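Local coordinates for protein dihydroxyacetone kinase (Citrobacter freundii, PDB 1UN8) that phosphorylates dihydroxyacetone with ATP, using a divalent metal ion, to give dihydroxyacetone phosphate in glycerol fermentation, at residues 59-64 with 81-86. Numbering follows the deposited sequence.
Sequences SGHEPA and DVFASP
Asp81 O accepts two N-H groups: that of Ser59, with N at 2.9 Å and an angle of 166° at the hydrogen, and that of Ala84, which closes a type II turn over Asp81 to Ala84. Val82 pairs with Ser59 as a parallel bridge, and its CA lies 3.5 Å from Ser59 O, a CA-H...O contact. Phe83 N, next along, donates to the same Ser59 O at 2.8 Å, completing the link between turn and strand end. The CB of Phe83 points away, but CG set anti to the carbonyl carbon (chi1 -67°) brings the ring back to 59-64. Its CD2 comes obliquely within 3.0 Å of Ser59 O, and CE2 reaches His61 CE1 at 3.5 Å. The Phe83 and His61 planes are within 19° of parallel, yet the ring centroids lie 5.4 Å apart, so there is little stacking. Gly60 O lies 3.8 Å from Phe83 CE2, at the ring edge. Ser59, Gly60 and His61 belong to the substrate-binding site; both His61 and Phe83 touch the ring of His220, which forms the hemiaminal intermediate, and Thr296 O holds His61 ND1. The contact thus joins the C-terminal ends of adjacent parallel strands 52-59 and 76-80, with helix 12-22 packed against Ser59 and Val82.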
ATOM      1  N   SER A  59      -9.020   1.388 -15.362  1.00 39.49           N
ATOM      2  CA  SER A  59      -7.825   1.164 -14.555  1.00 40.42           C
ATOM      3  C   SER A  59      -7.841   2.002 -13.270  1.00 39.41           C
ATOM      4  O   SER A  59      -8.702   2.861 -13.080  1.00 40.09           O
ATOM      5  CB  SER A  59      -6.572   1.483 -15.374  1.00 42.60           C
ATOM      6  OG  SER A  59      -6.524   0.679 -16.539  1.00 44.54           O
ATOM      7  N   GLY A  60      -6.876   1.754 -12.398  1.00 38.08           N
ATOM      8  CA  GLY A  60      -6.817   2.478 -11.148  1.00 36.98           C
ATOM      9  C   GLY A  60      -7.166   1.554  -9.995  1.00 37.57           C
ATOM     10  O   GLY A  60      -7.312   2.007  -8.857  1.00 37.71           O
ATOM     11  N   HIS A  61      -7.147   0.220 -10.263  1.00 11.06           N
ATOM     12  CA  HIS A  61      -7.514  -0.738  -9.218  1.00 14.95           C
ATOM     13  C   HIS A  61      -6.433  -1.774  -9.130  1.00 17.16           C
ATOM     14  O   HIS A  61      -6.658  -2.838  -8.551  1.00 19.45           O
ATOM     15  CB  HIS A  61      -8.855  -1.463  -9.468  1.00 15.91           C
ATOM     16  CG  HIS A  61      -9.972  -0.564  -9.880  1.00 17.49           C
ATOM     17  ND1 HIS A  61     -10.403   0.487  -9.097  1.00 19.83           N
ATOM     18  CD2 HIS A  61     -10.750  -0.557 -10.988  1.00 18.22           C
ATOM     19  CE1 HIS A  61     -11.403   1.107  -9.704  1.00 20.99           C
ATOM     20  NE2 HIS A  61     -11.631   0.496 -10.854  1.00 24.53           N
ATOM     21  N   GLU A  62      -5.269  -1.463  -9.711  1.00 16.14           N
ATOM     22  CA  GLU A  62      -4.113  -2.343  -9.684  1.00 15.74           C
ATOM     23  C   GLU A  62      -3.860  -2.775  -8.242  1.00 17.33           C
ATOM     24  O   GLU A  62      -4.055  -1.960  -7.312  1.00 15.28           O
ATOM     25  CB  GLU A  62      -2.896  -1.583 -10.191  1.00 14.97           C
ATOM     26  CG  GLU A  62      -3.001  -1.138 -11.637  1.00 18.29           C
ATOM     27  CD  GLU A  62      -3.963   0.018 -11.838  1.00 20.29           C
ATOM     28  OE1 GLU A  62      -4.296   0.686 -10.853  1.00 24.78           O
ATOM     29  OE2 GLU A  62      -4.390   0.263 -12.992  1.00 25.29           O
ATOM     30  N   PRO A  63      -3.427  -4.021  -8.020  1.00 17.33           N
ATOM     31  CA  PRO A  63      -3.135  -5.024  -9.059  1.00 19.54           C
ATOM     32  C   PRO A  63      -4.269  -5.638  -9.897  1.00 21.27           C
ATOM     33  O   PRO A  63      -3.955  -6.457 -10.785  1.00 22.64           O
ATOM     34  CB  PRO A  63      -2.440  -6.148  -8.275  1.00 20.21           C
ATOM     35  CG  PRO A  63      -3.024  -6.023  -6.899  1.00 19.61           C
ATOM     36  CD  PRO A  63      -3.176  -4.543  -6.667  1.00 17.30           C
ATOM     37  N   ALA A  64      -5.527  -5.291  -9.657  1.00 20.37           N
ATOM     38  CA  ALA A  64      -6.599  -5.829 -10.502  1.00 19.44           C
ATOM     39  C   ALA A  64      -6.510  -5.096 -11.822  1.00 19.22           C
ATOM     40  O   ALA A  64      -6.284  -3.897 -11.817  1.00 21.24           O
ATOM     41  CB  ALA A  64      -7.951  -5.574  -9.865  1.00 19.43           C
ATOM     42  N   ASP A  81      -8.877   3.300 -19.643  1.00 40.86           N
ATOM     43  CA  ASP A  81      -8.105   4.386 -19.066  1.00 39.60           C
ATOM     44  C   ASP A  81      -8.491   4.438 -17.579  1.00 39.00           C
ATOM     45  O   ASP A  81      -9.346   3.662 -17.122  1.00 36.20           O
ATOM     46  CB  ASP A  81      -8.452   5.696 -19.776  1.00 40.07           C
ATOM     47  CG  ASP A  81      -7.371   6.750 -19.623  1.00 41.47           C
ATOM     48  OD1 ASP A  81      -7.301   7.647 -20.486  1.00 42.29           O
ATOM     49  OD2 ASP A  81      -6.605   6.692 -18.644  1.00 43.43           O
ATOM     50  N   VAL A  82      -7.867   5.342 -16.833  1.00 37.11           N
ATOM     51  CA  VAL A  82      -8.154   5.468 -15.416  1.00 37.78           C
ATOM     52  C   VAL A  82      -9.638   5.673 -15.145  1.00 38.08           C
ATOM     53  O   VAL A  82     -10.230   6.657 -15.594  1.00 36.65           O
ATOM     54  CB  VAL A  82      -7.395   6.650 -14.794  1.00 38.85           C
ATOM     55  CG1 VAL A  82      -7.614   6.662 -13.288  1.00 39.54           C
ATOM     56  CG2 VAL A  82      -5.918   6.546 -15.109  1.00 37.05           C
ATOM     57  N   PHE A  83     -10.234   4.735 -14.410  1.00 38.11           N
ATOM     58  CA  PHE A  83     -11.647   4.817 -14.057  1.00 38.50           C
ATOM     59  C   PHE A  83     -12.569   4.991 -15.251  1.00 39.69           C
ATOM     60  O   PHE A  83     -13.648   5.577 -15.132  1.00 39.79           O
ATOM     61  CB  PHE A  83     -11.873   5.970 -13.083  1.00 36.57           C
ATOM     62  CG  PHE A  83     -11.249   5.757 -11.732  1.00 37.16           C
ATOM     63  CD1 PHE A  83     -11.346   6.743 -10.745  1.00 37.17           C
ATOM     64  CD2 PHE A  83     -10.597   4.562 -11.424  1.00 35.56           C
ATOM     65  CE1 PHE A  83     -10.805   6.539  -9.470  1.00 36.19           C
ATOM     66  CE2 PHE A  83     -10.057   4.347 -10.157  1.00 36.01           C
ATOM     67  CZ  PHE A  83     -10.163   5.339  -9.175  1.00 35.39           C
ATOM     68  N   ALA A  84     -12.144   4.478 -16.402  1.00 41.69           N
ATOM     69  CA  ALA A  84     -12.930   4.570 -17.635  1.00 41.89           C
ATOM     70  C   ALA A  84     -12.968   3.209 -18.317  1.00 42.67           C
ATOM     71  O   ALA A  84     -11.931   2.563 -18.484  1.00 43.20           O
ATOM     72  CB  ALA A  84     -12.315   5.595 -18.559  1.00 41.21           C
ATOM     73  N   SER A  85     -14.160   2.777 -18.710  1.00 43.01           N
ATOM     74  CA  SER A  85     -14.328   1.479 -19.361  1.00 43.84           C
ATOM     75  C   SER A  85     -13.536   1.329 -20.659  1.00 43.42           C
ATOM     76  O   SER A  85     -13.339   2.301 -21.397  1.00 42.39           O
ATOM     77  CB  SER A  85     -15.811   1.224 -19.670  1.00 43.47           C
ATOM     78  OG  SER A  85     -16.578   1.079 -18.493  1.00 45.81           O
ATOM     79  N   PRO A  86     -13.082   0.096 -20.956  1.00 43.29           N
ATOM     80  CA  PRO A  86     -12.318  -0.190 -22.177  1.00 43.65           C
ATOM     81  C   PRO A  86     -13.299  -0.048 -23.343  1.00 44.14           C
ATOM     82  O   PRO A  86     -14.511  -0.078 -23.132  1.00 44.41           O
ATOM     83  CB  PRO A  86     -11.886  -1.644 -21.992  1.00 43.91           C
ATOM     84  CG  PRO A  86     -12.013  -1.897 -20.513  1.00 44.61           C
ATOM     85  CD  PRO A  86     -13.244  -1.120 -20.146  1.00 43.47           C
TER